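Local coordinates for protein lipoxygenase (Cyanothece sp., PDB 5EK8) that probably catalyses the insertion of both atoms of molecular oxygen into polyunsaturated fatty acids at a non-heme iron, acting as a 9R-lipoxygenase that carries a PLAT domain, at residues N457-I462 / T566-T571; N647-F652 / I657-I662; Q441-I446 / H450-A455. All coordinates share one frame; numbering follows the deposited sequence.

Interaction 1: N457-I462 / T566-T571; sequences NLYWQI and TTLWHT. With FE2 (Fe (II) ion), chain B.
Tyr459 alone reaches across from helix 451-473 to Leu568 and Thr567 of helix 549-574, and all three are buried. The packing is closest around its ring: Leu568 CB lies 3.5 Å from Tyr459 CD2, coming in obliquely, while Leu568 CD2 rests 3.6 Å from Tyr459 CB, so that the two side chains run past each other in opposite directions. With CG anti to the backbone N (chi1 -168°), the tyrosine extends away from its own helix and carries its hydroxyl to the neighbouring helix 549-574. There OH donates to Thr567 OG1 over 2.7 Å, near the plane of the ring. The threonine hydroxyl also bonds to the carbonyl of Ile563, one turn back, which fixes its rotation and satisfies a polar group in an apolar interior. A tyrosine suits this place because even the nearest CA atoms, those of Tyr459 and Leu568, are 7.7 Å apart, a gap that its long ring spans while its OH finds a polar partner. Away from this knot the contact is loose: Leu458 and Ile462 turn to Phe652, Trp460 to Pro442, and Gln461 is exposed to solvent. The carbonyl of Thr567 takes two donors, Thr571 N and Thr571 OG1, the hydroxyl from above the carbonyl plane at 2.8 Å. Farther round that helix, His570 NE2 binds the iron at 2.5 Å, alongside His359, His364 and the terminal carboxylate of Ile668. A wide pi-type turn at 566-569 directly before a histidine ligand is characteristic of the iron-bearing core helices of lipoxygenases.

Interaction 2: N647-F652 / I657-I662; sequences NRKDQF and IDIGNI
Ile659 presses its two branches against different residues of 647-652: CG2 against Phe652 and CD1 against Lys649. Its CG1 stands between the backbone N and the carbonyl carbon (chi1 61°), which sends CD1 one way and leaves CG2 for the ring. Ile659 CG2 comes obliquely to within 3.5 Å of Phe652 CD2, and the two side chains cross at about a right angle. Ile657 approaches the same ring more distantly, its CG2 lying 4.2 Å from Phe652 CD1. Branched aliphatic side chains suit both positions, since each presents methyl groups to a buried aromatic that also packs on Ile462 of helix 451-473 and Leu645 of helix 639-647.

Lys649 shows how this apolar patch grades into the surface. Its CB sits 3.6 Å from Ile659 CD1, and CG is still beside that methyl. The chain then runs on extended through CD and CE before bending at the last torsion (chi4 60°), and NZ ends 3.9 Å from Asp658 OD1. That is a long salt bridge between exposed groups lying side by side, so its pull is probably modest. Lysine fits here because its methylenes can cover an isoleucine while its charge stays at the surface. Asp658 OD1 has a firmer partner in Gly660 N, 3.0 Å away and met from above the carboxylate plane. The backbones themselves are joined where Ile657 N donates to Phe652 O at 2.9 Å, with an N-H...O angle of 147°. The chain leaving the short helix 649-653 thus folds back along it and enters a 3-10 turn at 659-661 through an Asx turn at Asp658.

Interaction 3: Q441-I446 / H450-A455; sequences QPRQPI and HKYAKA
Ile446 N donates to His450 ND1 at 3.0 Å, nearly straight at 164° and lying almost in the plane of the imidazole, so the ring nitrogen accepts edge-on from the loop backbone. Ile446 CG1 packs beside the same nitrogen. One face of the His450 ring is covered by Ala453 CB, 3.5 Å above its centre, and that methyl also touches Pro445, whose CG is 3.7 Å away. Alanine suits the place because its single methyl serves both neighbours, sitting over the imidazole face and meeting the proline ring. The pairing joins an irregular loop, 441-446, to the first turn of helix 451-473 in the lipoxygenase catalytic domain, with His450 at the N-cap position. Beside it, Arg443 lays a face of its guanidinium against the edge of Tyr452, CE2 being 3.8 Å from NE and the two planes 76° apart; this is an edge contact, not a cation-pi stack. Arg443 NH1 and His450 NE2 are bridged by a water, 3.0 Å from NH1 and 2.9 Å from NE2. The next shell holds these groups in position. Arg443 forms a salt bridge with Glu520 through NE and hydrogen-bonds the carbonyl of Pro260 through NH1, so its long chain, bent at chi3 (66°), is held at both NE and NH1. Asn256 OD1 accepts from Tyr452 N at the start of the helix, and the Tyr452 ring meets Trp572 of helix 549-574 edge-to-face.

Overall arrangement
Helix 451-473 connects all three. Interaction 3 is formed at its first turn, interaction 1 comes next along it, and interaction 2 lies against it where Gln651 packs on Leu458. Interaction 1 lies deepest, wholly buried, and relies on one aromatic side chain and a hydroxyl bond to helix 549-574, which carries the iron ligand His570. Interactions 2 and 3 are only partly buried and join segments close in sequence. Interaction 2 mixes apolar packing with a long, exposed ion pair; interaction 3 uses an imidazole, an arginine and a water. Direct bridges link them: Asn457 OD1 meets Gln444 NE2 in a probable hydrogen bond, and Ile657 packs on Ala455.

Interaction 1: N457-I462 / T566-T571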
loop_
_atom_site.group_PDB
_atom_site.type_symbol
_atom_site.label_atom_id
_atom_site.label_comp_id
_atom_site.label_asym_id
_atom_site.label_seq_id
_atom_site.Cartn_x
_atom_site.Cartn_y
_atom_site.Cartn_z
ATOM N N ASN A 457 -12.001 11.949 10.664
ATOM C CA ASN A 457 -13.167 11.579 11.459
ATOM C C ASN A 457 -14.457 11.588 10.640
ATOM O O ASN A 457 -15.298 10.691 10.783
ATOM C CB ASN A 457 -13.305 12.501 12.669
ATOM C CG ASN A 457 -12.570 11.973 13.885
ATOM O OD1 ASN A 457 -13.076 11.104 14.600
ATOM N ND2 ASN A 457 -11.369 12.489 14.125
ATOM N N LEU A 458 -14.605 12.591 9.776
ATOM C CA LEU A 458 -15.745 12.645 8.861
ATOM C C LEU A 458 -15.798 11.383 8.000
ATOM O O LEU A 458 -16.834 10.697 7.913
ATOM C CB LEU A 458 -15.656 13.882 7.971
ATOM C CG LEU A 458 -16.954 14.615 7.624
ATOM C CD1 LEU A 458 -16.649 15.771 6.688
ATOM C CD2 LEU A 458 -18.001 13.684 7.017
ATOM N N TYR A 459 -14.664 11.073 7.375
ATOM C CA TYR A 459 -14.566 9.885 6.536
ATOM C C TYR A 459 -14.862 8.623 7.333
ATOM O O TYR A 459 -15.499 7.698 6.832
ATOM C CB TYR A 459 -13.182 9.776 5.897
ATOM C CG TYR A 459 -13.128 8.739 4.803
ATOM C CD1 TYR A 459 -13.932 8.860 3.677
ATOM C CD2 TYR A 459 -12.285 7.638 4.896
ATOM C CE1 TYR A 459 -13.899 7.920 2.673
ATOM C CE2 TYR A 459 -12.243 6.686 3.894
ATOM C CZ TYR A 459 -13.056 6.834 2.780
ATOM O OH TYR A 459 -13.033 5.904 1.761
ATOM N N TRP A 460 -14.398 8.601 8.577
ATOM C CA TRP A 460 -14.591 7.458 9.451
ATOM C C TRP A 460 -16.069 7.232 9.712
ATOM O O TRP A 460 -16.533 6.095 9.698
ATOM C CB TRP A 460 -13.840 7.654 10.769
ATOM C CG TRP A 460 -13.872 6.450 11.661
ATOM C CD1 TRP A 460 -14.611 6.289 12.792
ATOM C CD2 TRP A 460 -13.134 5.233 11.486
ATOM N NE1 TRP A 460 -14.376 5.051 13.339
ATOM C CE2 TRP A 460 -13.472 4.384 12.557
ATOM C CE3 TRP A 460 -12.220 4.783 10.530
ATOM C CZ2 TRP A 460 -12.930 3.107 12.697
ATOM C CZ3 TRP A 460 -11.683 3.520 10.669
ATOM C CH2 TRP A 460 -12.039 2.694 11.745
ATOM N N GLN A 461 -16.809 8.311 9.952
ATOM C CA GLN A 461 -18.245 8.192 10.183
ATOM C C GLN A 461 -18.956 7.722 8.919
ATOM O O GLN A 461 -19.912 6.934 8.984
ATOM C CB GLN A 461 -18.829 9.519 10.670
ATOM C CG GLN A 461 -19.074 9.563 12.178
ATOM C CD GLN A 461 -17.862 9.116 12.988
ATOM O OE1 GLN A 461 -16.840 9.807 13.039
ATOM N NE2 GLN A 461 -17.971 7.951 13.621
ATOM N N ILE A 462 -18.479 8.191 7.768
ATOM C CA ILE A 462 -18.998 7.690 6.495
ATOM C C ILE A 462 -18.808 6.174 6.378
ATOM O O ILE A 462 -19.743 5.440 6.039
ATOM C CB ILE A 462 -18.325 8.374 5.296
ATOM C CG1 ILE A 462 -18.644 9.867 5.286
ATOM C CG2 ILE A 462 -18.796 7.748 3.998
ATOM C CD1 ILE A 462 -17.951 10.617 4.180
ATOM N N THR A 566 -6.773 1.935 2.930
ATOM C CA THR A 566 -6.586 1.714 1.501
ATOM C C THR A 566 -7.120 2.877 0.669
ATOM O O THR A 566 -6.739 3.042 -0.490
ATOM C CB THR A 566 -7.269 0.420 1.034
ATOM O OG1 THR A 566 -8.627 0.406 1.495
ATOM C CG2 THR A 566 -6.523 -0.792 1.566
ATOM N N THR A 567 -8.013 3.671 1.253
ATOM C CA THR A 567 -8.578 4.818 0.546
ATOM C C THR A 567 -8.008 6.149 1.041
ATOM O O THR A 567 -6.982 6.604 0.541
ATOM C CB THR A 567 -10.110 4.857 0.670
ATOM O OG1 THR A 567 -10.476 4.963 2.049
ATOM C CG2 THR A 567 -10.720 3.599 0.077
ATOM N N LEU A 568 -8.663 6.763 2.024
ATOM C CA LEU A 568 -8.269 8.095 2.481
ATOM C C LEU A 568 -6.827 8.207 2.982
ATOM O O LEU A 568 -6.124 9.134 2.601
ATOM C CB LEU A 568 -9.205 8.586 3.584
ATOM C CG LEU A 568 -8.770 9.936 4.163
ATOM C CD1 LEU A 568 -8.780 11.013 3.079
ATOM C CD2 LEU A 568 -9.629 10.349 5.350
ATOM N N TRP A 569 -6.389 7.292 3.839
ATOM C CA TRP A 569 -5.056 7.400 4.426
ATOM C C TRP A 569 -3.962 7.394 3.369
ATOM O O TRP A 569 -3.144 8.314 3.305
ATOM C CB TRP A 569 -4.799 6.271 5.429
ATOM C CG TRP A 569 -3.402 6.311 5.966
ATOM C CD1 TRP A 569 -2.374 5.467 5.651
ATOM C CD2 TRP A 569 -2.866 7.269 6.886
ATOM N NE1 TRP A 569 -1.234 5.836 6.330
ATOM C CE2 TRP A 569 -1.513 6.935 7.097
ATOM C CE3 TRP A 569 -3.400 8.371 7.558
ATOM C CZ2 TRP A 569 -0.691 7.664 7.955
ATOM C CZ3 TRP A 569 -2.581 9.091 8.414
ATOM C CH2 TRP A 569 -1.243 8.736 8.601
ATOM N N HIS A 570 -3.946 6.352 2.549
ATOM C CA HIS A 570 -2.939 6.247 1.510
ATOM C C HIS A 570 -3.047 7.404 0.530
ATOM O O HIS A 570 -2.037 7.898 0.052
ATOM C CB HIS A 570 -3.053 4.920 0.766
ATOM C CG HIS A 570 -2.153 4.833 -0.427
ATOM N ND1 HIS A 570 -2.580 5.130 -1.700
ATOM C CD2 HIS A 570 -0.842 4.515 -0.529
ATOM C CE1 HIS A 570 -1.572 4.985 -2.543
ATOM N NE2 HIS A 570 -0.509 4.611 -1.859
ATOM N N THR A 571 -4.273 7.825 0.231
ATOM C CA THR A 571 -4.499 8.993 -0.613
ATOM C C THR A 571 -3.751 10.186 -0.051
ATOM O O THR A 571 -2.985 10.852 -0.747
ATOM C CB THR A 571 -5.997 9.356 -0.717
ATOM O OG1 THR A 571 -6.673 8.393 -1.529
ATOM C CG2 THR A 571 -6.169 10.730 -1.335
HETATM FE FE FE2 B . 1.945 4.766 -2.274
#

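Interaction 2: N647-F652 / I657-I662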
loop_
_atom_site.group_PDB
_atom_site.type_symbol
_atom_site.label_atom_id
_atom_site.label_comp_id
_atom_site.label_asym_id
_atom_site.label_seq_id
_atom_site.Cartn_x
_atom_site.Cartn_y
_atom_site.Cartn_z
ATOM N N ASN A 647 -23.027 12.158 -0.612
ATOM C CA ASN A 647 -23.911 12.830 0.335
ATOM C C ASN A 647 -23.149 13.851 1.178
ATOM O O ASN A 647 -23.653 14.935 1.468
ATOM C CB ASN A 647 -24.595 11.789 1.229
ATOM C CG ASN A 647 -25.534 12.402 2.256
ATOM O OD1 ASN A 647 -25.924 13.569 2.157
ATOM N ND2 ASN A 647 -25.920 11.602 3.244
ATOM N N ARG A 648 -21.915 13.514 1.535
ATOM C CA ARG A 648 -21.120 14.384 2.388
ATOM C C ARG A 648 -19.990 15.085 1.622
ATOM O O ARG A 648 -18.867 15.185 2.110
ATOM C CB ARG A 648 -20.554 13.583 3.562
ATOM C CG ARG A 648 -21.539 12.572 4.140
ATOM C CD ARG A 648 -21.671 12.707 5.648
ATOM N NE ARG A 648 -22.260 13.985 6.036
ATOM C CZ ARG A 648 -22.548 14.325 7.288
ATOM N NH1 ARG A 648 -22.301 13.477 8.279
ATOM N NH2 ARG A 648 -23.084 15.511 7.550
ATOM N N LYS A 649 -20.311 15.589 0.434
ATOM C CA LYS A 649 -19.353 16.288 -0.425
ATOM C C LYS A 649 -18.951 17.664 0.112
ATOM O O LYS A 649 -17.774 18.049 0.086
ATOM C CB LYS A 649 -19.950 16.442 -1.827
ATOM C CG LYS A 649 -19.164 17.332 -2.777
ATOM C CD LYS A 649 -19.892 17.460 -4.106
ATOM C CE LYS A 649 -19.120 18.311 -5.099
ATOM N NZ LYS A 649 -17.776 17.741 -5.396
ATOM N N ASP A 650 -19.942 18.396 0.605
ATOM C CA ASP A 650 -19.764 19.799 0.951
ATOM C C ASP A 650 -19.048 20.021 2.283
ATOM O O ASP A 650 -18.358 21.025 2.451
ATOM C CB ASP A 650 -21.122 20.496 0.967
ATOM C CG ASP A 650 -21.933 20.204 -0.277
ATOM O OD1 ASP A 650 -21.674 20.835 -1.323
ATOM O OD2 ASP A 650 -22.828 19.334 -0.212
ATOM N N GLN A 651 -19.216 19.100 3.228
ATOM C CA GLN A 651 -18.511 19.196 4.505
ATOM C C GLN A 651 -17.028 18.963 4.267
ATOM O O GLN A 651 -16.178 19.525 4.961
ATOM C CB GLN A 651 -19.048 18.189 5.530
ATOM C CG GLN A 651 -20.559 18.207 5.740
ATOM C CD GLN A 651 -21.321 17.553 4.598
ATOM O OE1 GLN A 651 -20.738 17.198 3.575
ATOM N NE2 GLN A 651 -22.629 17.394 4.769
ATOM N N PHE A 652 -16.725 18.127 3.277
ATOM C CA PHE A 652 -15.346 17.915 2.860
ATOM C C PHE A 652 -14.834 19.145 2.128
ATOM O O PHE A 652 -13.673 19.525 2.276
ATOM C CB PHE A 652 -15.220 16.673 1.975
ATOM C CG PHE A 652 -15.002 15.400 2.743
ATOM C CD1 PHE A 652 -13.852 15.217 3.493
ATOM C CD2 PHE A 652 -15.943 14.386 2.717
ATOM C CE1 PHE A 652 -13.646 14.045 4.205
ATOM C CE2 PHE A 652 -15.741 13.211 3.422
ATOM C CZ PHE A 652 -14.591 13.040 4.165
ATOM N N ILE A 657 -11.298 19.953 0.686
ATOM C CA ILE A 657 -11.069 18.627 0.128
ATOM C C ILE A 657 -12.117 18.246 -0.920
ATOM O O ILE A 657 -13.317 18.445 -0.724
ATOM C CB ILE A 657 -11.050 17.560 1.242
ATOM C CG1 ILE A 657 -9.902 17.843 2.214
ATOM C CG2 ILE A 657 -10.926 16.166 0.650
ATOM C CD1 ILE A 657 -10.189 17.428 3.644
ATOM N N ASP A 658 -11.644 17.716 -2.043
ATOM C CA ASP A 658 -12.524 17.164 -3.063
ATOM C C ASP A 658 -12.635 15.650 -2.881
ATOM O O ASP A 658 -11.649 14.924 -3.013
ATOM C CB ASP A 658 -12.003 17.506 -4.464
ATOM C CG ASP A 658 -13.061 17.344 -5.545
ATOM O OD1 ASP A 658 -14.051 16.614 -5.316
ATOM O OD2 ASP A 658 -12.899 17.953 -6.629
ATOM N N ILE A 659 -13.840 15.177 -2.581
ATOM C CA ILE A 659 -14.083 13.748 -2.412
ATOM C C ILE A 659 -13.736 12.974 -3.678
ATOM O O ILE A 659 -13.526 11.761 -3.638
ATOM C CB ILE A 659 -15.547 13.466 -2.034
ATOM C CG1 ILE A 659 -16.492 13.956 -3.135
ATOM C CG2 ILE A 659 -15.892 14.151 -0.725
ATOM C CD1 ILE A 659 -17.948 13.656 -2.862
ATOM N N GLY A 660 -13.674 13.686 -4.801
ATOM C CA GLY A 660 -13.320 13.089 -6.074
ATOM C C GLY A 660 -11.836 12.795 -6.175
ATOM O O GLY A 660 -11.397 12.111 -7.096
ATOM N N ASN A 661 -11.063 13.311 -5.224
ATOM C CA ASN A 661 -9.626 13.066 -5.188
ATOM C C ASN A 661 -9.255 11.935 -4.235
ATOM O O ASN A 661 -8.076 11.646 -4.028
ATOM C CB ASN A 661 -8.879 14.341 -4.797
ATOM C CG ASN A 661 -8.599 15.241 -5.988
ATOM O OD1 ASN A 661 -8.338 14.766 -7.095
ATOM N ND2 ASN A 661 -8.651 16.549 -5.766
ATOM N N ILE A 662 -10.267 11.295 -3.661
ATOM C CA ILE A 662 -10.051 10.168 -2.765
ATOM C C ILE A 662 -9.894 8.872 -3.553
ATOM O O ILE A 662 -10.822 8.437 -4.236
ATOM C CB ILE A 662 -11.208 10.017 -1.763
ATOM C CG1 ILE A 662 -11.329 11.276 -0.903
ATOM C CG2 ILE A 662 -10.992 8.793 -0.889
ATOM C CD1 ILE A 662 -12.511 11.274 0.037
#

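Interaction 3: Q441-I446 / H450-A455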
loop_
_atom_site.group_PDB
_atom_site.type_symbol
_atom_site.label_atom_id
_atom_site.label_comp_id
_atom_site.label_asym_id
_atom_site.label_seq_id
_atom_site.Cartn_x
_atom_site.Cartn_y
_atom_site.Cartn_z
ATOM N N GLN A 441 -9.139 3.716 15.925
ATOM C CA GLN A 441 -9.960 4.847 15.503
ATOM C C GLN A 441 -9.076 6.070 15.247
ATOM O O GLN A 441 -8.040 6.233 15.894
ATOM C CB GLN A 441 -11.029 5.160 16.551
ATOM C CG GLN A 441 -10.474 5.480 17.922
ATOM C CD GLN A 441 -11.558 5.744 18.942
ATOM O OE1 GLN A 441 -12.744 5.770 18.613
ATOM N NE2 GLN A 441 -11.155 5.942 20.195
ATOM N N PRO A 442 -9.471 6.924 14.286
ATOM C CA PRO A 442 -8.664 8.094 13.921
ATOM C C PRO A 442 -8.500 9.091 15.064
ATOM O O PRO A 442 -9.374 9.195 15.928
ATOM C CB PRO A 442 -9.456 8.724 12.768
ATOM C CG PRO A 442 -10.312 7.629 12.239
ATOM C CD PRO A 442 -10.664 6.794 13.434
ATOM N N ARG A 443 -7.380 9.810 15.057
ATOM C CA ARG A 443 -7.097 10.840 16.056
ATOM C C ARG A 443 -8.181 11.914 16.091
ATOM O O ARG A 443 -8.925 12.084 15.128
ATOM C CB ARG A 443 -5.739 11.488 15.774
ATOM C CG ARG A 443 -5.709 12.291 14.476
ATOM C CD ARG A 443 -4.288 12.489 13.955
ATOM N NE ARG A 443 -3.674 11.228 13.538
ATOM C CZ ARG A 443 -2.461 11.127 13.001
ATOM N NH1 ARG A 443 -1.724 12.213 12.808
ATOM N NH2 ARG A 443 -1.985 9.940 12.649
ATOM N N GLN A 444 -8.268 12.638 17.202
ATOM C CA GLN A 444 -9.215 13.742 17.320
ATOM C C GLN A 444 -8.526 15.087 17.072
ATOM O O GLN A 444 -7.327 15.228 17.325
ATOM C CB GLN A 444 -9.883 13.728 18.696
ATOM C CG GLN A 444 -10.811 12.547 18.909
ATOM C CD GLN A 444 -11.892 12.460 17.848
ATOM O OE1 GLN A 444 -12.422 13.476 17.399
ATOM N NE2 GLN A 444 -12.218 11.240 17.434
ATOM N N PRO A 445 -9.283 16.075 16.561
ATOM C CA PRO A 445 -8.725 17.386 16.217
ATOM C C PRO A 445 -8.194 18.152 17.422
ATOM O O PRO A 445 -8.949 18.416 18.355
ATOM C CB PRO A 445 -9.917 18.122 15.595
ATOM C CG PRO A 445 -10.845 17.048 15.152
ATOM C CD PRO A 445 -10.701 15.973 16.176
ATOM N N ILE A 446 -6.911 18.498 17.394
ATOM C CA ILE A 446 -6.333 19.363 18.411
ATOM C C ILE A 446 -6.950 20.758 18.355
ATOM O O ILE A 446 -7.263 21.347 19.388
ATOM C CB ILE A 446 -4.809 19.497 18.250
ATOM C CG1 ILE A 446 -4.144 18.123 18.174
ATOM C CG2 ILE A 446 -4.224 20.324 19.385
ATOM C CD1 ILE A 446 -2.635 18.195 18.163
ATOM N N HIS A 450 -6.610 21.917 12.470
ATOM C CA HIS A 450 -6.221 20.516 12.350
ATOM C C HIS A 450 -7.073 19.816 11.296
ATOM O O HIS A 450 -7.935 18.992 11.611
ATOM C CB HIS A 450 -6.339 19.804 13.697
ATOM C CG HIS A 450 -5.550 18.540 13.774
ATOM N ND1 HIS A 450 -5.540 17.731 14.894
ATOM C CD2 HIS A 450 -4.734 17.942 12.877
ATOM C CE1 HIS A 450 -4.761 16.690 14.675
ATOM N NE2 HIS A 450 -4.255 16.794 13.456
ATOM N N LYS A 451 -6.814 20.159 10.041
ATOM C CA LYS A 451 -7.622 19.691 8.927
ATOM C C LYS A 451 -7.650 18.164 8.806
ATOM O O LYS A 451 -8.712 17.572 8.575
ATOM C CB LYS A 451 -7.112 20.320 7.629
ATOM C CG LYS A 451 -7.858 19.895 6.382
ATOM C CD LYS A 451 -7.304 20.619 5.172
ATOM C CE LYS A 451 -7.325 22.128 5.381
ATOM N NZ LYS A 451 -6.902 22.864 4.157
ATOM N N TYR A 452 -6.498 17.520 8.966
ATOM C CA TYR A 452 -6.448 16.080 8.762
ATOM C C TYR A 452 -7.366 15.325 9.721
ATOM O O TYR A 452 -8.015 14.361 9.332
ATOM C CB TYR A 452 -5.031 15.519 8.906
ATOM C CG TYR A 452 -5.106 14.013 8.907
ATOM C CD1 TYR A 452 -5.392 13.321 7.736
ATOM C CD2 TYR A 452 -4.975 13.284 10.087
ATOM C CE1 TYR A 452 -5.511 11.949 7.732
ATOM C CE2 TYR A 452 -5.093 11.907 10.091
ATOM C CZ TYR A 452 -5.362 11.250 8.911
ATOM O OH TYR A 452 -5.485 9.884 8.898
ATOM N N ALA A 453 -7.401 15.748 10.977
ATOM C CA ALA A 453 -8.213 15.063 11.974
ATOM C C ALA A 453 -9.697 15.179 11.647
ATOM O O ALA A 453 -10.427 14.187 11.673
ATOM C CB ALA A 453 -7.930 15.613 13.350
ATOM N N LYS A 454 -10.134 16.397 11.339
ATOM C CA LYS A 454 -11.513 16.638 10.928
ATOM C C LYS A 454 -11.878 15.748 9.735
ATOM O O LYS A 454 -12.876 15.008 9.768
ATOM C CB LYS A 454 -11.713 18.118 10.581
ATOM C CG LYS A 454 -11.511 19.067 11.762
ATOM C CD LYS A 454 -11.154 20.476 11.300
ATOM C CE LYS A 454 -12.337 21.432 11.375
ATOM N NZ LYS A 454 -12.706 21.749 12.784
ATOM N N ALA A 455 -11.049 15.815 8.696
ATOM C CA ALA A 455 -11.244 15.017 7.488
ATOM C C ALA A 455 -11.377 13.526 7.794
ATOM O O ALA A 455 -12.327 12.862 7.361
ATOM C CB ALA A 455 -10.095 15.249 6.529
HETATM O O HOH W 1 -1.954 15.174 12.845
#